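Local coordinates for particle-associated lyase (Acinetobacter bacteriophage AP22, PDB 4Y9V), which probably acts as a lyase, binding and cleaving the capsular polysaccharide of Acinetobacter baumannii as a trimeric phage tailspike, at residues Leu77-Arg82 with Phe96-Glu101; His46-Leu51 with Arg82-Asn87; Ile209-Asn214 with Leu229-Ala234; Val340-Tyr345 with Ala357-Tyr362. All blocks are in the same frame, centred on the assembly; numbering follows the deposited sequence. Where two conformers were deposited one is given.

Contact 1 of 4, residues Leu77-Arg82 with Phe96-Glu101; sequences LHVKSR and FEFVNE. With EDO (1,2-ethanediol), chain G; EDO (1,2-ethanediol), chain J.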
# COMPACT_ATOMS: atom_id res chain seq x y z
N LEU A 77 -28.90 -19.34 18.95
CA LEU A 77 -30.31 -19.27 18.62
C LEU A 77 -30.50 -19.18 17.11
O LEU A 77 -29.97 -18.25 16.46
CB LEU A 77 -30.96 -18.05 19.26
CG LEU A 77 -32.47 -17.88 18.99
CD1 LEU A 77 -33.28 -18.96 19.67
CD2 LEU A 77 -32.92 -16.48 19.37
N HIS A 78 -31.28 -20.10 16.56
CA HIS A 78 -31.67 -20.08 15.14
C HIS A 78 -32.99 -19.34 15.01
O HIS A 78 -33.91 -19.56 15.80
CB HIS A 78 -31.81 -21.51 14.62
CG HIS A 78 -30.53 -22.24 14.59
ND1 HIS A 78 -29.93 -22.83 15.66
CD2 HIS A 78 -29.72 -22.43 13.50
CE1 HIS A 78 -28.72 -23.36 15.19
NE2 HIS A 78 -28.63 -23.13 13.90
N VAL A 79 -33.08 -18.46 14.02
CA VAL A 79 -34.26 -17.62 13.80
C VAL A 79 -34.77 -17.78 12.37
O VAL A 79 -34.02 -17.56 11.41
CB VAL A 79 -33.98 -16.16 14.14
CG1 VAL A 79 -35.21 -15.30 13.92
CG2 VAL A 79 -33.45 -16.02 15.56
N LYS A 80 -36.05 -18.11 12.24
CA LYS A 80 -36.74 -18.20 10.97
C LYS A 80 -36.98 -16.84 10.41
O LYS A 80 -37.30 -15.85 11.10
CB LYS A 80 -38.08 -18.91 11.21
CG LYS A 80 -38.95 -19.09 10.00
CD LYS A 80 -40.21 -19.94 10.26
CE LYS A 80 -41.15 -19.99 9.10
NZ LYS A 80 -40.59 -20.77 7.96
N SER A 81 -36.90 -16.74 9.07
CA SER A 81 -37.06 -15.49 8.35
C SER A 81 -38.50 -14.94 8.46
O SER A 81 -39.44 -15.46 7.86
CB SER A 81 -36.77 -15.75 6.88
OG SER A 81 -36.85 -14.58 6.12
N ARG A 82 -38.62 -13.86 9.23
CA ARG A 82 -39.80 -13.03 9.38
C ARG A 82 -39.29 -11.64 9.79
O ARG A 82 -38.16 -11.51 10.23
CB ARG A 82 -40.79 -13.51 10.49
CG ARG A 82 -41.27 -14.94 10.42
CD ARG A 82 -42.28 -15.18 11.55
NE ARG A 82 -42.83 -16.51 11.65
CZ ARG A 82 -42.30 -17.51 12.35
NH1 ARG A 82 -41.14 -17.38 12.99
NH2 ARG A 82 -42.95 -18.66 12.43
N PHE A 96 -23.42 -14.82 23.12
CA PHE A 96 -24.65 -15.16 22.44
C PHE A 96 -24.37 -15.22 20.95
O PHE A 96 -23.65 -14.36 20.46
CB PHE A 96 -25.73 -14.10 22.75
CG PHE A 96 -27.12 -14.52 22.34
CD1 PHE A 96 -27.62 -14.24 21.09
CD2 PHE A 96 -27.90 -15.20 23.26
CE1 PHE A 96 -28.93 -14.65 20.74
CE2 PHE A 96 -29.17 -15.58 22.91
CZ PHE A 96 -29.69 -15.33 21.66
N GLU A 97 -24.98 -16.16 20.26
CA GLU A 97 -24.83 -16.30 18.81
C GLU A 97 -26.20 -16.42 18.14
O GLU A 97 -26.98 -17.31 18.51
CB GLU A 97 -23.98 -17.51 18.47
CG GLU A 97 -23.84 -17.74 16.97
CD GLU A 97 -22.90 -18.84 16.54
OE1 GLU A 97 -22.38 -19.57 17.41
OE2 GLU A 97 -22.66 -18.96 15.30
N PHE A 98 -26.45 -15.56 17.17
CA PHE A 98 -27.59 -15.71 16.27
C PHE A 98 -27.17 -16.46 15.01
O PHE A 98 -26.13 -16.18 14.41
CB PHE A 98 -28.11 -14.35 15.77
CG PHE A 98 -28.91 -13.58 16.79
CD1 PHE A 98 -30.29 -13.82 16.92
CD2 PHE A 98 -28.36 -12.58 17.60
CE1 PHE A 98 -31.06 -13.08 17.78
CE2 PHE A 98 -29.14 -11.85 18.47
CZ PHE A 98 -30.50 -12.09 18.56
N VAL A 99 -28.07 -17.35 14.55
CA VAL A 99 -28.02 -17.93 13.22
C VAL A 99 -29.36 -17.58 12.57
O VAL A 99 -30.38 -18.25 12.77
CB VAL A 99 -27.77 -19.44 13.21
CG1 VAL A 99 -27.59 -19.90 11.76
CG2 VAL A 99 -26.60 -19.82 14.06
N ASN A 100 -29.37 -16.47 11.82
CA ASN A 100 -30.58 -15.92 11.25
C ASN A 100 -30.73 -16.26 9.77
O ASN A 100 -29.77 -16.09 9.02
CB ASN A 100 -30.58 -14.40 11.42
CG ASN A 100 -30.64 -14.00 12.89
OD1 ASN A 100 -31.18 -14.69 13.71
ND2 ASN A 100 -30.07 -12.83 13.20
N GLU A 101 -31.90 -16.71 9.35
CA GLU A 101 -32.18 -16.86 7.94
C GLU A 101 -32.15 -15.48 7.26
O GLU A 101 -32.56 -14.48 7.87
CB GLU A 101 -33.52 -17.56 7.73
CG GLU A 101 -33.54 -19.02 8.14
CD GLU A 101 -34.83 -19.73 7.77
OE1 GLU A 101 -35.87 -19.04 7.63
OE2 GLU A 101 -34.85 -20.98 7.64
C1 EDO G . -35.51 -21.76 12.11
O1 EDO G . -35.48 -21.38 13.43
C2 EDO G . -34.32 -21.23 11.28
O2 EDO G . -33.12 -21.86 11.61
C1 EDO J . -35.86 -23.60 5.66
O1 EDO J . -35.58 -22.29 5.17
C2 EDO J . -37.34 -23.82 5.80
O2 EDO J . -37.99 -23.81 4.55
O HOH W 1 -38.17 -19.93 6.51
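Leu77, His78 and Val79 pair in parallel with Phe98, Val99 and Asn100 as the two inner strands of a four-stranded parallel sheet near the N-terminus. The backbone ladder begins with Leu77 N on Glu97 O at 2.8 Å and ends with Glu101 N on Val79 O at 3.1 Å; between them Leu77 O accepts from Val99 N, and Val99 O from Val79 N. On the face carrying His78, CG2 of Val99 sits over the imidazole toward its rim, 4.2 Å from the centroid, a CH-pi contact that suits a beta-branched residue beside a flat ring. The face of Leu77 and Val79 is largely apolar, consistent with the start of the tailspike's beta-helical body: Leu77 and Phe96 pack on Val69 of helix 63-71, Val79 on Leu47 of helix 47-54, and Phe98 touches Phe211 and Phe213 of the adjacent strand 211-213. CB of Leu77 meets CZ of Phe96 at 3.8 Å, while CG2 of Val79 comes to the edge of the Phe98 ring. Asn100 is the polar exception: OD1 lies 3.2 Å from Val79 CB, buried without a polar partner, whereas ND2 is satisfied by Tyr215 O. Glu101 CG stands anti to its carbonyl carbon (chi1 -69°), and the extended chain carries OE1 to Ser81 N at 2.9 Å. Glu101 has two conformers, so this bond is less certain; a water links OE1 to Lys80 NZ.

Contact 2 of 4, residues His46-Leu51 with Arg82-Asn87; sequences HLDTYL and REYIVN. With EDO (1,2-ethanediol), chain G; EDO (1,2-ethanediol), chain I.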
# COMPACT_ATOMS: atom_id res chain seq x y z
N HIS A 46 -34.33 -22.88 18.64
CA HIS A 46 -35.06 -22.12 17.63
C HIS A 46 -35.98 -21.13 18.28
O HIS A 46 -36.69 -21.45 19.22
CB HIS A 46 -35.90 -23.08 16.78
CG HIS A 46 -35.13 -24.03 15.93
ND1 HIS A 46 -34.64 -23.63 14.71
CD2 HIS A 46 -34.78 -25.32 16.10
CE1 HIS A 46 -33.99 -24.67 14.17
NE2 HIS A 46 -34.08 -25.71 14.99
N LEU A 47 -36.09 -19.94 17.68
CA LEU A 47 -37.01 -18.94 18.20
C LEU A 47 -38.44 -19.47 18.21
O LEU A 47 -39.21 -19.19 19.13
CB LEU A 47 -36.90 -17.64 17.41
CG LEU A 47 -37.76 -16.50 17.92
CD1 LEU A 47 -37.31 -16.04 19.30
CD2 LEU A 47 -37.73 -15.35 16.95
N ASP A 48 -38.82 -20.24 17.18
CA ASP A 48 -40.22 -20.66 17.07
C ASP A 48 -40.67 -21.51 18.26
O ASP A 48 -41.84 -21.42 18.65
CB ASP A 48 -40.45 -21.44 15.78
CG ASP A 48 -40.75 -20.55 14.58
OD1 ASP A 48 -40.01 -19.59 14.35
OD2 ASP A 48 -41.70 -20.87 13.84
N THR A 49 -39.81 -22.35 18.83
CA THR A 49 -40.22 -23.12 19.99
C THR A 49 -40.50 -22.23 21.17
O THR A 49 -41.46 -22.44 21.95
CB THR A 49 -39.19 -24.22 20.34
OG1 THR A 49 -37.98 -23.61 20.66
CG2 THR A 49 -39.10 -25.27 19.27
N TYR A 50 -39.69 -21.18 21.39
CA TYR A 50 -39.90 -20.21 22.40
C TYR A 50 -41.19 -19.42 22.20
O TYR A 50 -41.95 -19.15 23.15
CB TYR A 50 -38.71 -19.20 22.52
CG TYR A 50 -37.65 -19.67 23.49
CD1 TYR A 50 -36.64 -20.54 23.12
CD2 TYR A 50 -37.65 -19.20 24.78
CE1 TYR A 50 -35.68 -20.94 24.06
CE2 TYR A 50 -36.70 -19.58 25.72
CZ TYR A 50 -35.73 -20.45 25.35
OH TYR A 50 -34.76 -20.88 26.25
N LEU A 51 -41.46 -19.00 20.96
CA LEU A 51 -42.70 -18.29 20.69
C LEU A 51 -43.90 -19.13 21.08
O LEU A 51 -44.86 -18.65 21.71
CB LEU A 51 -42.76 -17.89 19.20
CG LEU A 51 -41.73 -16.82 18.78
CD1 LEU A 51 -41.68 -16.72 17.28
CD2 LEU A 51 -42.04 -15.48 19.34
N ARG A 82 -38.62 -13.86 9.23
CA ARG A 82 -39.80 -13.03 9.38
C ARG A 82 -39.29 -11.64 9.79
O ARG A 82 -38.16 -11.51 10.23
CB ARG A 82 -40.79 -13.51 10.49
CG ARG A 82 -41.27 -14.94 10.42
CD ARG A 82 -42.28 -15.18 11.55
NE ARG A 82 -42.83 -16.51 11.65
CZ ARG A 82 -42.30 -17.51 12.35
NH1 ARG A 82 -41.14 -17.38 12.99
NH2 ARG A 82 -42.95 -18.66 12.43
N GLU A 83 -40.17 -10.65 9.71
CA GLU A 83 -39.93 -9.37 10.36
C GLU A 83 -40.55 -9.42 11.76
O GLU A 83 -41.78 -9.66 11.86
CB GLU A 83 -40.45 -8.20 9.57
CG GLU A 83 -40.13 -6.87 10.22
CD GLU A 83 -40.46 -5.67 9.39
OE1 GLU A 83 -40.02 -5.63 8.22
OE2 GLU A 83 -41.12 -4.71 9.89
N TYR A 84 -39.77 -9.19 12.78
CA TYR A 84 -40.21 -9.26 14.18
C TYR A 84 -40.16 -7.88 14.81
O TYR A 84 -39.11 -7.20 14.77
CB TYR A 84 -39.29 -10.17 14.97
CG TYR A 84 -39.21 -11.58 14.48
CD1 TYR A 84 -40.14 -12.53 14.85
CD2 TYR A 84 -38.18 -12.00 13.64
CE1 TYR A 84 -40.07 -13.84 14.41
CE2 TYR A 84 -38.10 -13.29 13.19
CZ TYR A 84 -39.03 -14.23 13.58
OH TYR A 84 -38.98 -15.53 13.17
N ILE A 85 -41.23 -7.51 15.52
CA ILE A 85 -41.24 -6.32 16.36
C ILE A 85 -40.37 -6.55 17.60
O ILE A 85 -40.54 -7.56 18.29
CB ILE A 85 -42.68 -5.99 16.76
CG1 ILE A 85 -43.50 -5.61 15.54
CG2 ILE A 85 -42.72 -4.93 17.83
CD1 ILE A 85 -45.00 -5.51 15.80
N VAL A 86 -39.46 -5.61 17.88
CA VAL A 86 -38.63 -5.64 19.07
C VAL A 86 -38.63 -4.21 19.65
O VAL A 86 -37.80 -3.38 19.29
CB VAL A 86 -37.19 -6.11 18.82
CG1 VAL A 86 -36.42 -6.16 20.12
CG2 VAL A 86 -37.18 -7.46 18.10
N ASN A 87 -39.58 -3.92 20.57
CA ASN A 87 -39.69 -2.57 21.08
C ASN A 87 -38.73 -2.23 22.21
O ASN A 87 -38.56 -1.05 22.52
CB ASN A 87 -41.14 -2.27 21.47
CG ASN A 87 -42.04 -2.13 20.24
OD1 ASN A 87 -43.22 -2.48 20.38
ND2 ASN A 87 -41.52 -1.56 19.20
C1 EDO G . -35.51 -21.76 12.11
O1 EDO G . -35.48 -21.38 13.43
C2 EDO G . -34.32 -21.23 11.28
O2 EDO G . -33.12 -21.86 11.61
C1 EDO I . -43.67 -23.55 14.71
O1 EDO I . -42.68 -23.41 13.75
C2 EDO I . -45.10 -23.25 14.34
O2 EDO I . -45.21 -21.87 13.88
O HOH W 2 -37.97 -17.89 14.35
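Asp48 and Arg82 form the polar half of this contact, a salt bridge in which the guanidinium grips the carboxylate end-on. NH1 reaches OD1 of Asp48 at 2.8 Å and NH2 reaches OD2 at 2.9 Å, both bonds nearly straight (175°) and on the syn sides of the acid, though tilted 27° out of the carboxylate plane; the two planes are 22° apart. The Arg82 chain runs extended from CG to NE, giving it the length to span to the helix. Tyrosine suits position 84 because its ring can take leucine methyls while its hydroxyl joins the polar network: NH1 donates to Tyr84 OH at 2.8 Å, a water donates to both that hydroxyl and Asp48 OD1, and Lys80 O is a third partner for the hydroxyl. These links tie the first turn of helix 47-54 to strand 83-85, which lies parallel to strand 105-109 in the stacking that runs on along the beta-helix. Apolar contacts lie deeper. Leu47 and Tyr84 meet tip to tip: CD2 of Leu47 stands over one face of the phenol, 4.0 Å from its centroid, and CB of Arg82 lies over the opposite face at the rim. Leu51, one turn on along the helix, brings CD1 to 4.4 Å from Tyr84 CE1.

Contact 3 of 4, residues Ile209-Asn214 with Leu229-Ala234; sequences INFKFN and LVIDYA. With EDO (1,2-ethanediol), chain E.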
# COMPACT_ATOMS: atom_id res chain seq x y z
N ILE A 209 -17.13 -9.68 25.90
CA ILE A 209 -18.26 -10.46 25.38
C ILE A 209 -17.94 -11.00 23.99
O ILE A 209 -17.30 -10.34 23.18
CB ILE A 209 -19.54 -9.61 25.34
CG1 ILE A 209 -20.78 -10.51 25.13
CG2 ILE A 209 -19.50 -8.48 24.29
CD1 ILE A 209 -22.12 -9.78 25.34
N ASN A 210 -18.48 -12.21 23.70
CA ASN A 210 -18.41 -12.80 22.37
C ASN A 210 -19.85 -12.92 21.80
O ASN A 210 -20.53 -13.93 22.01
CB ASN A 210 -17.68 -14.14 22.38
CG ASN A 210 -17.32 -14.59 20.97
OD1 ASN A 210 -17.76 -14.01 20.01
ND2 ASN A 210 -16.52 -15.64 20.85
N PHE A 211 -20.29 -11.86 21.14
CA PHE A 211 -21.60 -11.72 20.55
C PHE A 211 -21.46 -11.91 19.05
O PHE A 211 -20.74 -11.15 18.41
CB PHE A 211 -22.16 -10.34 20.87
CG PHE A 211 -23.51 -10.08 20.25
CD1 PHE A 211 -24.66 -10.55 20.85
CD2 PHE A 211 -23.66 -9.37 19.07
CE1 PHE A 211 -25.92 -10.35 20.30
CE2 PHE A 211 -24.88 -9.12 18.52
CZ PHE A 211 -26.03 -9.62 19.14
N LYS A 212 -22.10 -12.95 18.51
CA LYS A 212 -21.90 -13.39 17.12
C LYS A 212 -23.20 -13.41 16.37
O LYS A 212 -24.29 -13.66 16.92
CB LYS A 212 -21.30 -14.84 17.10
CG LYS A 212 -19.96 -14.88 17.82
CD LYS A 212 -19.37 -16.25 17.65
CE LYS A 212 -18.93 -16.57 16.22
NZ LYS A 212 -18.17 -17.89 16.22
N PHE A 213 -23.08 -13.21 15.05
CA PHE A 213 -24.22 -13.36 14.16
C PHE A 213 -23.68 -13.62 12.76
O PHE A 213 -22.68 -13.02 12.35
CB PHE A 213 -25.14 -12.13 14.16
CG PHE A 213 -24.42 -10.81 13.94
CD1 PHE A 213 -23.93 -10.13 15.03
CD2 PHE A 213 -24.25 -10.27 12.69
CE1 PHE A 213 -23.27 -8.93 14.89
CE2 PHE A 213 -23.59 -9.06 12.53
CZ PHE A 213 -23.07 -8.40 13.63
N ASN A 214 -24.36 -14.47 12.01
CA ASN A 214 -24.10 -14.63 10.59
C ASN A 214 -24.65 -13.45 9.78
O ASN A 214 -24.06 -13.03 8.77
CB ASN A 214 -24.66 -15.94 10.06
CG ASN A 214 -26.16 -16.03 10.18
OD1 ASN A 214 -26.76 -15.58 11.15
ND2 ASN A 214 -26.84 -16.59 9.18
N LEU A 229 -27.29 -1.59 16.54
CA LEU A 229 -26.42 -2.52 17.23
C LEU A 229 -25.18 -1.75 17.74
O LEU A 229 -24.50 -1.07 16.96
CB LEU A 229 -25.94 -3.65 16.36
CG LEU A 229 -24.91 -4.61 17.01
CD1 LEU A 229 -25.47 -5.33 18.21
CD2 LEU A 229 -24.38 -5.57 15.97
N VAL A 230 -24.89 -1.93 19.03
CA VAL A 230 -23.61 -1.57 19.62
C VAL A 230 -22.96 -2.87 20.11
O VAL A 230 -23.61 -3.67 20.78
CB VAL A 230 -23.74 -0.59 20.78
CG1 VAL A 230 -22.32 -0.18 21.28
CG2 VAL A 230 -24.56 0.63 20.40
N ILE A 231 -21.66 -3.04 19.78
CA ILE A 231 -20.81 -4.07 20.38
C ILE A 231 -19.76 -3.32 21.19
O ILE A 231 -19.07 -2.47 20.64
CB ILE A 231 -20.17 -4.97 19.33
CG1 ILE A 231 -21.21 -5.69 18.49
CG2 ILE A 231 -19.18 -5.92 19.97
CD1 ILE A 231 -20.66 -6.44 17.30
N ASP A 232 -19.66 -3.64 22.49
CA ASP A 232 -18.86 -2.88 23.44
C ASP A 232 -18.02 -3.85 24.25
O ASP A 232 -18.53 -4.88 24.71
CB ASP A 232 -19.83 -2.07 24.30
CG ASP A 232 -19.26 -0.98 25.17
OD1 ASP A 232 -18.05 -0.91 25.41
OD2 ASP A 232 -20.12 -0.12 25.61
N TYR A 233 -16.73 -3.56 24.42
CA TYR A 233 -15.84 -4.39 25.23
C TYR A 233 -15.82 -5.86 24.70
O TYR A 233 -16.10 -6.83 25.39
CB TYR A 233 -16.12 -4.34 26.71
CG TYR A 233 -15.49 -3.17 27.46
CD1 TYR A 233 -14.20 -2.72 27.20
CD2 TYR A 233 -16.17 -2.58 28.52
CE1 TYR A 233 -13.62 -1.70 27.95
CE2 TYR A 233 -15.58 -1.57 29.28
CZ TYR A 233 -14.29 -1.12 29.00
OH TYR A 233 -13.68 -0.14 29.71
N ALA A 234 -15.39 -5.96 23.43
CA ALA A 234 -15.14 -7.23 22.78
C ALA A 234 -13.74 -7.17 22.15
O ALA A 234 -13.25 -6.11 21.78
CB ALA A 234 -16.17 -7.56 21.72
C1 EDO E . -18.03 -9.48 19.46
O1 EDO E . -18.61 -9.59 20.75
C2 EDO E . -17.41 -10.81 19.10
O2 EDO E . -16.33 -11.03 20.00
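Phe213 and Leu229 reach toward each other tip to tip, with CE1 of the ring 3.7 Å from CD2 of the leucine. Phe211 approaches the same leucine differently: the two side chains lie alongside, pointing opposite ways, and CE2 of Phe211 comes to 3.8 Å from CD1. Leu229 thus spends one methyl on each ring, a task its forked end suits. The two rings leave their strand differently: CG of Phe211 is anti to the backbone N (chi1 178°), whereas CG of Phe213 stands between the backbone N and the carbonyl carbon (chi1 51°). Ile231 continues the row, its CD1 lying at the edge of the Phe213 ring, 4.3 Å from CE1. The backbones themselves are well separated here, the axes of strands 211-213 and 229-232 coming no closer than 9.7 Å, and large apolar residues fill the interval. At the other end the chains converge: Ile209 N bonds to Tyr233 O at 3.1 Å, and the small Ala234 allows its CB to rest 3.3 Å from Ile209 O. A bound ethanediol fits beside them, its O1 donating to Ile209 O and accepting from Phe211 N at 2.9 Å. Asp232 is turned to other partners, Tyr115, Arg255 and Arg256. Strand 211-213 belongs to the sheet of strand 96-100, and strand 229-232 pairs with 113-125 and 250-255; two sheets facing each other across a hydrophobic interior are characteristic of the core of a parallel beta-helix.

Contact 4 of 4, residues Val340-Tyr345 with Ala357-Tyr362; sequences VERTVY and AGDNEY. With EDO (1,2-ethanediol), chain D.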
# COMPACT_ATOMS: atom_id res chain seq x y z
N VAL A 340 -8.09 10.54 17.65
CA VAL A 340 -7.67 9.45 16.79
C VAL A 340 -6.23 9.68 16.33
O VAL A 340 -5.93 10.72 15.73
CB VAL A 340 -8.57 9.36 15.54
CG1 VAL A 340 -8.10 8.22 14.63
CG2 VAL A 340 -10.02 9.18 15.94
N GLU A 341 -5.37 8.69 16.54
CA GLU A 341 -3.99 8.70 16.05
C GLU A 341 -3.70 7.35 15.41
O GLU A 341 -4.45 6.37 15.56
CB GLU A 341 -3.00 9.01 17.17
CG GLU A 341 -2.97 7.98 18.28
CD GLU A 341 -1.90 8.19 19.33
OE1 GLU A 341 -1.74 9.33 19.81
OE2 GLU A 341 -1.24 7.17 19.72
N ARG A 342 -2.55 7.23 14.75
CA ARG A 342 -2.08 5.93 14.25
C ARG A 342 -3.16 5.26 13.38
O ARG A 342 -3.37 4.05 13.49
CB ARG A 342 -1.58 5.02 15.38
CG ARG A 342 -0.53 5.62 16.30
CD ARG A 342 0.86 5.70 15.71
NE ARG A 342 1.73 5.99 16.86
CZ ARG A 342 2.70 5.34 17.49
NH1 ARG A 342 3.12 4.19 16.98
NH2 ARG A 342 3.28 5.87 18.55
N THR A 343 -3.80 6.04 12.50
CA THR A 343 -4.94 5.55 11.71
C THR A 343 -4.77 5.95 10.26
O THR A 343 -4.29 7.05 9.94
CB THR A 343 -6.24 6.06 12.35
OG1 THR A 343 -6.38 5.42 13.62
CG2 THR A 343 -7.48 5.70 11.56
N VAL A 344 -5.16 5.04 9.36
CA VAL A 344 -5.00 5.26 7.91
C VAL A 344 -6.27 4.80 7.18
O VAL A 344 -6.84 3.76 7.49
CB VAL A 344 -3.78 4.52 7.37
CG1 VAL A 344 -3.78 3.04 7.72
CG2 VAL A 344 -3.59 4.75 5.83
N TYR A 345 -6.62 5.60 6.18
CA TYR A 345 -7.50 5.21 5.07
C TYR A 345 -6.62 5.03 3.83
O TYR A 345 -5.90 5.96 3.45
CB TYR A 345 -8.57 6.23 4.78
CG TYR A 345 -9.65 6.42 5.82
CD1 TYR A 345 -10.82 5.68 5.79
CD2 TYR A 345 -9.50 7.34 6.85
CE1 TYR A 345 -11.81 5.86 6.74
CE2 TYR A 345 -10.48 7.54 7.80
CZ TYR A 345 -11.65 6.80 7.75
OH TYR A 345 -12.69 6.97 8.64
N ALA A 357 -5.96 13.56 15.25
CA ALA A 357 -5.00 14.15 16.16
C ALA A 357 -3.60 14.28 15.57
O ALA A 357 -2.89 15.25 15.88
CB ALA A 357 -4.90 13.31 17.42
N GLY A 358 -3.20 13.30 14.76
CA GLY A 358 -1.86 13.21 14.20
C GLY A 358 -1.39 11.77 14.12
O GLY A 358 -2.01 10.84 14.61
N ASP A 359 -0.21 11.62 13.47
CA ASP A 359 0.29 10.31 13.09
C ASP A 359 -0.75 9.50 12.35
O ASP A 359 -0.96 8.31 12.58
CB ASP A 359 0.91 9.57 14.28
CG ASP A 359 2.20 10.25 14.76
OD1 ASP A 359 2.87 10.95 13.98
OD2 ASP A 359 2.53 9.98 15.92
N ASN A 360 -1.43 10.18 11.40
CA ASN A 360 -2.50 9.62 10.60
C ASN A 360 -2.16 9.75 9.12
O ASN A 360 -1.30 10.55 8.74
CB ASN A 360 -3.83 10.31 10.90
CG ASN A 360 -4.33 10.03 12.31
OD1 ASN A 360 -4.16 8.93 12.84
ND2 ASN A 360 -4.94 11.04 12.92
N GLU A 361 -2.87 8.99 8.29
CA GLU A 361 -2.59 8.98 6.85
C GLU A 361 -3.84 8.76 6.03
O GLU A 361 -4.70 7.95 6.38
CB GLU A 361 -1.56 7.87 6.54
CG GLU A 361 -1.13 7.75 5.08
CD GLU A 361 0.09 6.86 4.87
OE1 GLU A 361 0.29 5.93 5.69
OE2 GLU A 361 0.80 7.08 3.87
N TYR A 362 -3.91 9.47 4.90
CA TYR A 362 -4.74 9.07 3.75
C TYR A 362 -3.76 8.74 2.63
O TYR A 362 -2.93 9.60 2.28
CB TYR A 362 -5.71 10.16 3.26
CG TYR A 362 -6.86 10.43 4.21
CD1 TYR A 362 -6.71 11.24 5.33
CD2 TYR A 362 -8.09 9.85 4.00
CE1 TYR A 362 -7.76 11.48 6.19
CE2 TYR A 362 -9.16 10.08 4.85
CZ TYR A 362 -8.99 10.89 5.97
OH TYR A 362 -10.07 11.07 6.78
C1 EDO D . -1.24 12.38 17.90
O1 EDO D . -0.95 13.56 18.52
C2 EDO D . -0.04 11.50 17.71
O2 EDO D . 0.38 10.97 18.96
O HOH W 3 1.08 8.45 17.47
O HOH W 4 1.96 8.54 17.80
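Val344 and Tyr345 pair in parallel with Glu361 and Tyr362, strands 343-345 and 360-362 running 4.7 Å apart at only 3°, with Glu361 N bonded to Thr343 O and Tyr345 N to Glu361 O. Just before the strands, Arg342 and Asp359 both take left-handed backbone angles and lie opposite each other, so the two chains turn in step. Asn360 uses both ends of its amide at this corner. ND2 donates almost straight (178°) to Val340 O at 3.0 Å, approaching from above the carbonyl plane, while OD1 accepts Thr343 N at 2.9 Å within its own plane. Val340 O also takes Ala357 N, and ND2 has a further acceptor in Phe355 O. A carboxamide, donor and acceptor at once, suits such a buried turn. Beyond it, Tyr345 and Tyr362 point the same way, their nearly parallel rings (10°) displaced until little overlap remains; CD2 of Tyr345 is 3.4 Å from CE2 of Tyr362. The charged groups of Arg342 and Asp359 form no direct salt bridge, NE to OD2 being 4.2 Å; in the conformer given, Arg342 NH1 pairs with Asp366 of the third subunit. Matching corners and like residues aligned on successive coils are hallmarks of the parallel beta-helix of the pectin lyase-like family.

How the contacts relate
Along the chain, contacts 1 and 2 interlock, since their segments alternate and share Arg82; contact 3 follows, then contact 4. The first two lie about 9 Å apart between centres and meet where His78 O probably accepts Leu47 N, so that helix 47-54 is fastened to strand 77-79, next to the edge strand 45-46. Contact 3, about 15 Å from contact 1 between centres, reaches the same sheet through strand 211-213, the neighbour of 96-100. Contact 4, in the pectin lyase-like region, is about 25 Å from contact 3 between centres. Contacts 1 and 2 touch the second subunit, and contacts 1, 3 and 4 the third. The series thus follows the elongated trimer from its N-terminal end into the region where the saccharide binds.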